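AtRbcX1 (Arabidopsis thaliana, PDB 4GR2) acts as a homodimeric chloroplast chaperone that assists the assembly of Rubisco, the carbon dioxide-fixing enzyme of photosynthesis. Local coordinates at residues 82-85 with 86-90; 23-26 with 27-31; 91-94 with 95-98; 66-69 with 70-74. The protein carries 2 engineered substitutions. All coordinates share one frame; numbering follows the deposited sequence.

Interaction 1: 82-85 with 86-90; sequences VRSA and YAKND. Engineered in segment 86-90: Ala87 (natural residue Cys).
Tyr86 N donates to Val82 O at 2.9 Å and 162°, a regular alpha-helical bond, while the next one along, Ala87 N to Arg83 O, is stretched to 3.4 Å and weak. The carbonyl oxygen of Ser84 then takes the backbone N of Lys88 at 3.1 Å, and the first methylenes of the same lysine lie against that oxygen, Lys88 CB at 3.4 Å from Ser84 O. The lysine runs extended past the serine hydroxyl, with Lys88 CD 3.6 Å from Ser84 OG. Its CG stands anti to the carbonyl carbon (chi1 -73°), which sends the chain back along the helix toward Ser84 and on to the second subunit, where Lys88 NZ forms a salt bridge with Asp105. A long flexible residue with a charged end suits a helix surface that faces a partner chain. This is the last part of helix 70-90, where the alpha pattern widens into a pi-type turn over 86-90: Asn89 N keeps only a weak bond to Ala85 O, at 121°, and Asp90 N still makes an alpha-type bond to Tyr86 O at 2.9 Å, but Phe91 N also approaches Tyr86 O in a probable hydrogen bond. Ala87, engineered in place of a cysteine, sets its CB 3.4 Å from Arg83 O and packs on Phe23 of helix 11-35. Arg83 NH1 forms a salt bridge with Asp59 and a hydrogen bond to Thr24 OG1, while Arg83 NH2 hydrogen-bonds to Ser107 and Asn108 of the second subunit.

Interaction 2: 23-26 with 27-31; sequences FTYV and AVRIV
This is an i to i+4 contact within a single helix, the middle of helix 11-35, whose inner side is buried against helices 58-68 and 70-90. Four successive backbone bonds keep the turn regular; the shortest, Ile30 N to Val26 O, measures 2.8 Å with an N-H...O angle of 163°. Beside that bond the aliphatic side chains meet, Val26 CG1 touching Ile30 CD1 at 3.9 Å. With chi1 at -175°, Val26 CG1 stands beside its carbonyl carbon, on the side where Ile30 comes up from the next turn; Ile30 CG1 passes 3.3 Å from Val26 O on the way. Branched side chains suit this place because they cover the helix surface with hydrocarbon. On a more exposed side Tyr25 and Arg29 run alongside each other, ring and guanidinium planes 19° apart, but they meet at the methylene rather than the charge: Tyr25 OH is 3.9 Å from Arg29 CD. Tyr25 also packs on Lys14 of the second subunit. Ala27, with only a methyl, lets Arg83 of helix 70-90 pack close, and Thr24 OG1 hydrogen-bonds to Arg83 NH1. Helix 11-35 is thus an amphipathic helix of the all-helical RbcX fold, its apolar side set against helices 58-68 and 70-90.

Interaction 3: 91-94 with 95-98; sequences FEWD and NMKR
Met96 reaches back to two aromatic rings because its first two torsions are extended, CG anti to the backbone N (chi1 171°), and carry the sulfur to Phe91, after which chi3 of 61° swings the methyl to Trp93. Met96 SD lies 3.6 Å from Phe91 CE2, at the edge of the ring; the line from SD to the ring centroid is 85° off the normal. The methyl meets the indole instead, with Met96 CE 3.4 Å from Trp93 CE3, approaching obliquely as the two side chains run alongside each other. The CD2 edge of Phe91 points onto one face of the indole, so the three side chains close on one another. They sit where the chain enters helix 93-118: Glu92 occupies the N-cap position and its carbonyl O takes Met96 N at 2.9 Å. Nearby, Asn95 OD1 receives Arg98 NH2 at 3.2 Å, in the guanidinium plane. Trp93 NE1 is spent on Ala87 O of the preceding helix, and its ring takes part in a cation-pi contact with Lys97 of the second subunit. A flexible, polarisable thioether suits both rings: such Met-aromatic contacts add dispersion and a weak electrostatic term to hydrophobic packing without demanding a polar partner.

Interaction 4: 66-69 with 70-74; sequences MRRS and SRHMN
Arg68 lies across one face of His72 at a helix N-cap, where Ser69 links helix 58-68 to helix 70-90 and caps the latter. Arg68 CG sits over the middle of the imidazole, 3.3 Å from the centroid of the His72 ring and 9° off its normal, a CH-pi contact. The guanidinium follows at a tilt of 31° to the ring, with His72 CE1 over its face. Arginine suits the place because its methylenes can cover the ring while the charged end stays at the surface. Ser69 approaches the same ring at its edge: Ser69 OG and His72 ND1 are 2.6 Å apart in a hydrogen bond. The serine can reach because OG stands between its backbone N and carbonyl carbon (chi1 89°), where Ser69 OG also accepts His72 N at 3.1 Å, the capping bond. One hydroxyl thus ties both backbone and ring of His72, which fixes the ring's rotation. Arg71 brings its guanidinium face over Ser69 OG, though its salt bridge goes to Glu45 of helix 40-52. On the other side of the turn, where Tyr115 of the second subunit packs on Met73, the two methionines touch, Met66 CB lying 3.6 Å from Met73 CG.

Along the chain the order is interaction 2, 4, 1, 3. Interaction 2, in helix 11-35, lies about 10 Å centre to centre from interaction 1, and helices 11-35 and 70-90 pack directly. Interactions 4 and 1 mark the start and the last turns of helix 70-90, their centres about 22 Å apart. Interaction 3 opens helix 93-118 after interaction 1 and joins it through backbone and indole bonds, while Phe23 of interaction 2 packs on its aromatic rings. Interactions 3 and 4 lie on opposite sides of the chain's centre, about 33 Å apart. Interactions 1, 3 and 4 meet the second subunit through several residues, interaction 2 through Tyr25 alone: the dimer interface spans much of the chain.

Interaction 1: 82-85 with 86-90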
loop_
_atom_site.group_PDB
_atom_site.type_symbol
_atom_site.label_atom_id
_atom_site.label_comp_id
_atom_site.label_asym_id
_atom_site.label_seq_id
_atom_site.Cartn_x
_atom_site.Cartn_y
_atom_site.Cartn_z
ATOM N N VAL B 82 -20.511 -0.580 -3.720
ATOM C CA VAL B 82 -19.957 0.247 -2.647
ATOM C C VAL B 82 -18.432 0.527 -2.751
ATOM O O VAL B 82 -17.978 1.630 -2.417
ATOM C CB VAL B 82 -20.276 -0.355 -1.268
ATOM C CG1 VAL B 82 -19.443 0.316 -0.159
ATOM C CG2 VAL B 82 -21.757 -0.244 -0.993
ATOM N N ARG B 83 -17.638 -0.448 -3.200
ATOM C CA ARG B 83 -16.202 -0.191 -3.313
ATOM C C ARG B 83 -15.948 0.738 -4.499
ATOM O O ARG B 83 -14.964 1.478 -4.510
ATOM C CB ARG B 83 -15.347 -1.480 -3.372
ATOM C CG ARG B 83 -14.874 -1.878 -4.751
ATOM C CD ARG B 83 -14.291 -3.275 -4.812
ATOM N NE ARG B 83 -14.396 -3.829 -6.169
ATOM C CZ ARG B 83 -13.604 -4.784 -6.642
ATOM N NH1 ARG B 83 -12.647 -5.291 -5.866
ATOM N NH2 ARG B 83 -13.755 -5.232 -7.883
ATOM N N SER B 84 -16.832 0.714 -5.497
ATOM C CA SER B 84 -16.665 1.621 -6.633
ATOM C C SER B 84 -17.022 3.055 -6.231
ATOM O O SER B 84 -16.290 4.012 -6.526
ATOM C CB SER B 84 -17.496 1.179 -7.836
ATOM O OG SER B 84 -17.091 1.896 -8.989
ATOM N N ALA B 85 -18.142 3.183 -5.528
ATOM C CA ALA B 85 -18.623 4.478 -5.094
ATOM C C ALA B 85 -17.667 5.118 -4.095
ATOM O O ALA B 85 -17.380 6.305 -4.199
ATOM C CB ALA B 85 -20.037 4.368 -4.514
ATOM N N TYR B 86 -17.187 4.340 -3.129
ATOM C CA TYR B 86 -16.263 4.868 -2.126
ATOM C C TYR B 86 -14.998 5.469 -2.750
ATOM O O TYR B 86 -14.606 6.599 -2.440
ATOM C CB TYR B 86 -15.862 3.807 -1.111
ATOM C CG TYR B 86 -14.917 4.377 -0.091
ATOM C CD1 TYR B 86 -15.378 5.266 0.869
ATOM C CD2 TYR B 86 -13.552 4.075 -0.109
ATOM C CE1 TYR B 86 -14.528 5.822 1.795
ATOM C CE2 TYR B 86 -12.684 4.631 0.826
ATOM C CZ TYR B 86 -13.181 5.505 1.772
ATOM O OH TYR B 86 -12.358 6.071 2.717
ATOM N N ALA B 87 -14.381 4.702 -3.640
ATOM C CA ALA B 87 -13.116 5.063 -4.246
ATOM C C ALA B 87 -13.264 6.287 -5.164
ATOM O O ALA B 87 -12.426 7.196 -5.167
ATOM C CB ALA B 87 -12.568 3.873 -5.020
ATOM N N LYS B 88 -14.337 6.303 -5.944
ATOM C CA LYS B 88 -14.519 7.349 -6.948
ATOM C C LYS B 88 -15.169 8.606 -6.383
ATOM O O LYS B 88 -15.111 9.666 -7.012
ATOM C CB LYS B 88 -15.331 6.821 -8.125
ATOM C CG LYS B 88 -14.578 5.859 -9.014
ATOM C CD LYS B 88 -15.538 5.053 -9.879
ATOM C CE LYS B 88 -14.781 4.286 -10.955
ATOM N NZ LYS B 88 -15.715 3.666 -11.938
ATOM N N ASN B 89 -15.769 8.503 -5.196
ATOM C CA ASN B 89 -16.606 9.583 -4.688
ATOM C C ASN B 89 -16.271 10.046 -3.276
ATOM O O ASN B 89 -16.314 11.238 -2.993
ATOM C CB ASN B 89 -18.107 9.223 -4.788
ATOM C CG ASN B 89 -18.570 8.934 -6.237
ATOM O OD1 ASN B 89 -18.078 9.532 -7.204
ATOM N ND2 ASN B 89 -19.533 8.021 -6.379
ATOM N N ASP B 90 -15.930 9.128 -2.385
ATOM C CA ASP B 90 -15.755 9.511 -0.983
ATOM C C ASP B 90 -14.293 9.595 -0.529
ATOM O O ASP B 90 -13.938 10.493 0.232
ATOM C CB ASP B 90 -16.489 8.540 -0.066
ATOM C CG ASP B 90 -17.960 8.506 -0.346
ATOM O OD1 ASP B 90 -18.462 9.522 -0.873
ATOM O OD2 ASP B 90 -18.602 7.480 -0.047
#

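Interaction 2: 23-26 with 27-31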
loop_
_atom_site.group_PDB
_atom_site.type_symbol
_atom_site.label_atom_id
_atom_site.label_comp_id
_atom_site.label_asym_id
_atom_site.label_seq_id
_atom_site.Cartn_x
_atom_site.Cartn_y
_atom_site.Cartn_z
ATOM N N PHE B 23 -9.533 -0.881 -1.071
ATOM C CA PHE B 23 -10.922 -0.436 -1.274
ATOM C C PHE B 23 -11.932 -1.561 -1.110
ATOM O O PHE B 23 -13.013 -1.344 -0.554
ATOM C CB PHE B 23 -11.099 0.255 -2.630
ATOM C CG PHE B 23 -10.363 1.560 -2.735
ATOM C CD1 PHE B 23 -10.251 2.388 -1.633
ATOM C CD2 PHE B 23 -9.744 1.934 -3.923
ATOM C CE1 PHE B 23 -9.554 3.597 -1.719
ATOM C CE2 PHE B 23 -9.032 3.135 -4.016
ATOM C CZ PHE B 23 -8.946 3.965 -2.906
ATOM N N THR B 24 -11.585 -2.761 -1.568
ATOM C CA THR B 24 -12.430 -3.945 -1.301
ATOM C C THR B 24 -12.635 -4.152 0.182
ATOM O O THR B 24 -13.732 -4.444 0.626
ATOM C CB THR B 24 -11.820 -5.224 -1.877
ATOM O OG1 THR B 24 -11.633 -5.059 -3.291
ATOM C CG2 THR B 24 -12.704 -6.459 -1.582
ATOM N N TYR B 25 -11.568 -3.971 0.958
ATOM C CA TYR B 25 -11.626 -4.140 2.404
ATOM C C TYR B 25 -12.447 -3.046 3.102
ATOM O O TYR B 25 -13.212 -3.340 4.023
ATOM C CB TYR B 25 -10.204 -4.234 2.999
ATOM C CG TYR B 25 -10.087 -3.685 4.401
ATOM C CD1 TYR B 25 -10.297 -4.494 5.514
ATOM C CD2 TYR B 25 -9.775 -2.344 4.614
ATOM C CE1 TYR B 25 -10.198 -3.976 6.803
ATOM C CE2 TYR B 25 -9.681 -1.820 5.888
ATOM C CZ TYR B 25 -9.889 -2.639 6.979
ATOM O OH TYR B 25 -9.785 -2.096 8.241
ATOM N N VAL B 26 -12.257 -1.790 2.694
ATOM C CA VAL B 26 -13.109 -0.700 3.172
ATOM C C VAL B 26 -14.588 -1.020 2.862
ATOM O O VAL B 26 -15.447 -0.928 3.730
ATOM C CB VAL B 26 -12.746 0.655 2.520
ATOM C CG1 VAL B 26 -13.585 1.773 3.133
ATOM C CG2 VAL B 26 -11.267 0.971 2.693
ATOM N N ALA B 27 -14.858 -1.440 1.636
ATOM C CA ALA B 27 -16.238 -1.708 1.205
ATOM C C ALA B 27 -16.906 -2.791 2.039
ATOM O O ALA B 27 -18.111 -2.726 2.326
ATOM C CB ALA B 27 -16.259 -2.101 -0.234
ATOM N N VAL B 28 -16.125 -3.808 2.407
ATOM C CA VAL B 28 -16.641 -4.885 3.235
ATOM C C VAL B 28 -16.924 -4.360 4.639
ATOM O O VAL B 28 -17.877 -4.787 5.293
ATOM C CB VAL B 28 -15.665 -6.092 3.284
ATOM C CG1 VAL B 28 -16.069 -7.050 4.364
ATOM C CG2 VAL B 28 -15.625 -6.798 1.937
ATOM N N ARG B 29 -16.121 -3.412 5.103
ATOM C CA ARG B 29 -16.360 -2.880 6.438
ATOM C C ARG B 29 -17.586 -1.953 6.397
ATOM O O ARG B 29 -18.417 -1.941 7.320
ATOM C CB ARG B 29 -15.112 -2.189 6.984
ATOM C CG ARG B 29 -14.951 -2.327 8.494
ATOM C CD ARG B 29 -13.598 -1.823 8.968
ATOM N NE ARG B 29 -13.677 -1.199 10.291
ATOM C CZ ARG B 29 -13.822 0.113 10.501
ATOM N NH1 ARG B 29 -13.908 0.951 9.476
ATOM N NH2 ARG B 29 -13.881 0.591 11.740
ATOM N N ILE B 30 -17.707 -1.205 5.302
ATOM C CA ILE B 30 -18.864 -0.349 5.066
ATOM C C ILE B 30 -20.161 -1.185 5.012
ATOM O O ILE B 30 -21.040 -1.036 5.867
ATOM C CB ILE B 30 -18.681 0.469 3.757
ATOM C CG1 ILE B 30 -17.601 1.548 3.936
ATOM C CG2 ILE B 30 -20.008 1.065 3.276
ATOM C CD1 ILE B 30 -17.411 2.407 2.687
ATOM N N VAL B 31 -20.259 -2.077 4.026
ATOM C CA VAL B 31 -21.430 -2.936 3.868
ATOM C C VAL B 31 -21.753 -3.718 5.154
ATOM O O VAL B 31 -22.922 -3.939 5.477
ATOM C CB VAL B 31 -21.264 -3.895 2.648
ATOM C CG1 VAL B 31 -22.424 -4.897 2.551
ATOM C CG2 VAL B 31 -21.122 -3.092 1.347
#

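Interaction 3: 91-94 with 95-98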
loop_
_atom_site.group_PDB
_atom_site.type_symbol
_atom_site.label_atom_id
_atom_site.label_comp_id
_atom_site.label_asym_id
_atom_site.label_seq_id
_atom_site.Cartn_x
_atom_site.Cartn_y
_atom_site.Cartn_z
ATOM N N PHE B 91 -13.476 8.630 -0.950
ATOM C CA PHE B 91 -12.076 8.568 -0.527
ATOM C C PHE B 91 -11.363 9.880 -0.841
ATOM O O PHE B 91 -11.365 10.344 -1.987
ATOM C CB PHE B 91 -11.345 7.419 -1.220
ATOM C CG PHE B 91 -9.946 7.157 -0.673
ATOM C CD1 PHE B 91 -9.776 6.651 0.607
ATOM C CD2 PHE B 91 -8.816 7.375 -1.465
ATOM C CE1 PHE B 91 -8.493 6.382 1.116
ATOM C CE2 PHE B 91 -7.529 7.092 -0.971
ATOM C CZ PHE B 91 -7.380 6.591 0.329
ATOM N N GLU B 92 -10.733 10.464 0.174
ATOM C CA GLU B 92 -10.082 11.761 -0.001
ATOM C C GLU B 92 -8.653 11.613 -0.502
ATOM O O GLU B 92 -7.700 11.687 0.270
ATOM C CB GLU B 92 -10.167 12.580 1.289
ATOM C CG GLU B 92 -11.590 13.004 1.639
ATOM C CD GLU B 92 -11.741 13.367 3.097
ATOM O OE1 GLU B 92 -12.891 13.501 3.563
ATOM O OE2 GLU B 92 -10.706 13.511 3.779
ATOM N N TRP B 93 -8.536 11.418 -1.813
ATOM C CA TRP B 93 -7.268 11.164 -2.490
ATOM C C TRP B 93 -6.185 12.175 -2.134
ATOM O O TRP B 93 -5.104 11.797 -1.692
ATOM C CB TRP B 93 -7.478 11.125 -4.012
ATOM C CG TRP B 93 -8.174 9.862 -4.465
ATOM C CD1 TRP B 93 -9.524 9.659 -4.610
ATOM C CD2 TRP B 93 -7.539 8.622 -4.800
ATOM N NE1 TRP B 93 -9.764 8.364 -5.033
ATOM C CE2 TRP B 93 -8.558 7.712 -5.157
ATOM C CE3 TRP B 93 -6.194 8.197 -4.845
ATOM C CZ2 TRP B 93 -8.281 6.396 -5.541
ATOM C CZ3 TRP B 93 -5.921 6.892 -5.240
ATOM C CH2 TRP B 93 -6.961 6.004 -5.578
ATOM N N ASP B 94 -6.481 13.459 -2.310
ATOM C CA ASP B 94 -5.489 14.492 -2.056
ATOM C C ASP B 94 -5.104 14.619 -0.588
ATOM O O ASP B 94 -3.943 14.899 -0.263
ATOM C CB ASP B 94 -5.907 15.828 -2.662
ATOM C CG ASP B 94 -5.318 16.017 -4.036
ATOM O OD1 ASP B 94 -4.093 16.321 -4.133
ATOM O OD2 ASP B 94 -6.068 15.821 -5.016
ATOM N N ASN B 95 -6.070 14.405 0.294
ATOM C CA ASN B 95 -5.763 14.261 1.704
ATOM C C ASN B 95 -4.784 13.095 1.973
ATOM O O ASN B 95 -3.841 13.232 2.767
ATOM C CB ASN B 95 -7.044 14.075 2.495
ATOM C CG ASN B 95 -6.847 14.316 3.967
ATOM O OD1 ASN B 95 -6.237 15.312 4.362
ATOM N ND2 ASN B 95 -7.349 13.397 4.799
ATOM N N MET B 96 -5.005 11.965 1.304
ATOM C CA MET B 96 -4.106 10.807 1.423
ATOM C C MET B 96 -2.687 11.205 1.024
ATOM O O MET B 96 -1.719 10.870 1.708
ATOM C CB MET B 96 -4.571 9.638 0.530
ATOM C CG MET B 96 -3.548 8.458 0.421
ATOM S SD MET B 96 -3.895 7.194 -0.839
ATOM C CE MET B 96 -3.852 8.205 -2.340
ATOM N N LYS B 97 -2.580 11.894 -0.108
ATOM C CA LYS B 97 -1.291 12.326 -0.634
ATOM C C LYS B 97 -0.608 13.233 0.379
ATOM O O LYS B 97 0.557 13.041 0.687
ATOM C CB LYS B 97 -1.467 13.073 -1.955
ATOM C CG LYS B 97 -0.171 13.619 -2.547
ATOM C CD LYS B 97 -0.455 14.455 -3.791
ATOM C CE LYS B 97 0.767 14.590 -4.687
ATOM N NZ LYS B 97 0.539 15.609 -5.784
ATOM N N ARG B 98 -1.357 14.203 0.903
ATOM C CA ARG B 98 -0.854 15.132 1.903
ATOM C C ARG B 98 -0.338 14.459 3.171
ATOM O O ARG B 98 0.672 14.865 3.739
ATOM C CB ARG B 98 -1.945 16.111 2.293
ATOM C CG ARG B 98 -1.448 17.215 3.184
ATOM C CD ARG B 98 -2.582 18.098 3.638
ATOM N NE ARG B 98 -3.513 17.363 4.493
ATOM C CZ ARG B 98 -3.324 17.152 5.791
ATOM N NH1 ARG B 98 -2.228 17.609 6.390
ATOM N NH2 ARG B 98 -4.231 16.480 6.492
#

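Interaction 4: 66-69 with 70-74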
loop_
_atom_site.group_PDB
_atom_site.type_symbol
_atom_site.label_atom_id
_atom_site.label_comp_id
_atom_site.label_asym_id
_atom_site.label_seq_id
_atom_site.Cartn_x
_atom_site.Cartn_y
_atom_site.Cartn_z
ATOM N N MET B 66 -19.468 -14.789 -4.182
ATOM C CA MET B 66 -20.667 -14.813 -5.004
ATOM C C MET B 66 -21.027 -16.199 -5.521
ATOM O O MET B 66 -22.101 -16.400 -6.095
ATOM C CB MET B 66 -20.612 -13.789 -6.115
ATOM C CG MET B 66 -19.451 -13.903 -7.000
ATOM S SD MET B 66 -19.074 -12.230 -7.529
ATOM C CE MET B 66 -18.402 -12.561 -9.134
ATOM N N ARG B 67 -20.134 -17.151 -5.297
ATOM C CA ARG B 67 -20.393 -18.537 -5.640
ATOM C C ARG B 67 -20.919 -19.273 -4.412
ATOM O O ARG B 67 -21.319 -20.430 -4.500
ATOM C CB ARG B 67 -19.124 -19.195 -6.171
ATOM C CG ARG B 67 -18.839 -18.855 -7.619
ATOM C CD ARG B 67 -17.394 -19.125 -7.987
ATOM N NE ARG B 67 -17.110 -18.771 -9.379
ATOM C CZ ARG B 67 -17.031 -17.523 -9.848
ATOM N NH1 ARG B 67 -17.219 -16.474 -9.051
ATOM N NH2 ARG B 67 -16.755 -17.321 -11.127
ATOM N N ARG B 68 -20.941 -18.588 -3.273
ATOM C CA ARG B 68 -21.360 -19.203 -2.017
ATOM C C ARG B 68 -22.862 -19.502 -1.996
ATOM O O ARG B 68 -23.277 -20.569 -1.567
ATOM C CB ARG B 68 -20.953 -18.321 -0.835
ATOM C CG ARG B 68 -21.529 -18.728 0.492
ATOM C CD ARG B 68 -21.157 -20.160 0.918
ATOM N NE ARG B 68 -21.693 -20.397 2.258
ATOM C CZ ARG B 68 -22.953 -20.743 2.511
ATOM N NH1 ARG B 68 -23.813 -20.948 1.514
ATOM N NH2 ARG B 68 -23.350 -20.910 3.763
ATOM N N SER B 69 -23.669 -18.555 -2.461
ATOM C CA SER B 69 -25.104 -18.759 -2.596
ATOM C C SER B 69 -25.635 -17.595 -3.411
ATOM O O SER B 69 -24.907 -16.638 -3.665
ATOM C CB SER B 69 -25.793 -18.852 -1.225
ATOM O OG SER B 69 -26.213 -17.598 -0.722
ATOM N N SER B 70 -26.890 -17.682 -3.843
ATOM C CA SER B 70 -27.494 -16.595 -4.586
ATOM C C SER B 70 -27.550 -15.314 -3.735
ATOM O O SER B 70 -27.266 -14.211 -4.229
ATOM C CB SER B 70 -28.896 -17.003 -5.075
ATOM O OG SER B 70 -29.689 -17.459 -3.985
ATOM N N ARG B 71 -27.880 -15.442 -2.451
ATOM C CA ARG B 71 -27.932 -14.246 -1.608
ATOM C C ARG B 71 -26.531 -13.707 -1.249
ATOM O O ARG B 71 -26.344 -12.507 -1.090
ATOM C CB ARG B 71 -28.798 -14.469 -0.368
ATOM C CG ARG B 71 -28.137 -15.206 0.745
ATOM C CD ARG B 71 -29.179 -15.985 1.569
ATOM N NE ARG B 71 -28.510 -16.877 2.519
ATOM C CZ ARG B 71 -28.151 -18.127 2.247
ATOM N NH1 ARG B 71 -28.425 -18.650 1.061
ATOM N NH2 ARG B 71 -27.528 -18.857 3.165
ATOM N N HIS B 72 -25.548 -14.592 -1.151
ATOM C CA HIS B 72 -24.174 -14.144 -0.985
ATOM C C HIS B 72 -23.734 -13.412 -2.254
ATOM O O HIS B 72 -22.987 -12.435 -2.196
ATOM C CB HIS B 72 -23.260 -15.336 -0.718
ATOM C CG HIS B 72 -23.410 -15.915 0.655
ATOM N ND1 HIS B 72 -24.312 -16.917 0.949
ATOM C CD2 HIS B 72 -22.774 -15.631 1.815
ATOM C CE1 HIS B 72 -24.229 -17.219 2.233
ATOM N NE2 HIS B 72 -23.297 -16.459 2.779
ATOM N N MET B 73 -24.218 -13.888 -3.399
ATOM C CA MET B 73 -23.910 -13.266 -4.680
ATOM C C MET B 73 -24.438 -11.844 -4.696
ATOM O O MET B 73 -23.766 -10.923 -5.166
ATOM C CB MET B 73 -24.477 -14.075 -5.839
ATOM C CG MET B 73 -23.998 -13.606 -7.201
ATOM S SD MET B 73 -25.083 -12.337 -7.827
ATOM C CE MET B 73 -24.535 -12.217 -9.528
ATOM N N ASN B 74 -25.632 -11.663 -4.147
ATOM C CA ASN B 74 -26.181 -10.319 -4.019
ATOM C C ASN B 74 -25.365 -9.453 -3.051
ATOM O O ASN B 74 -25.294 -8.227 -3.207
ATOM C CB ASN B 74 -27.660 -10.363 -3.612
ATOM C CG ASN B 74 -28.586 -10.890 -4.739
ATOM O OD1 ASN B 74 -28.419 -10.562 -5.921
ATOM N ND2 ASN B 74 -29.562 -11.711 -4.358
#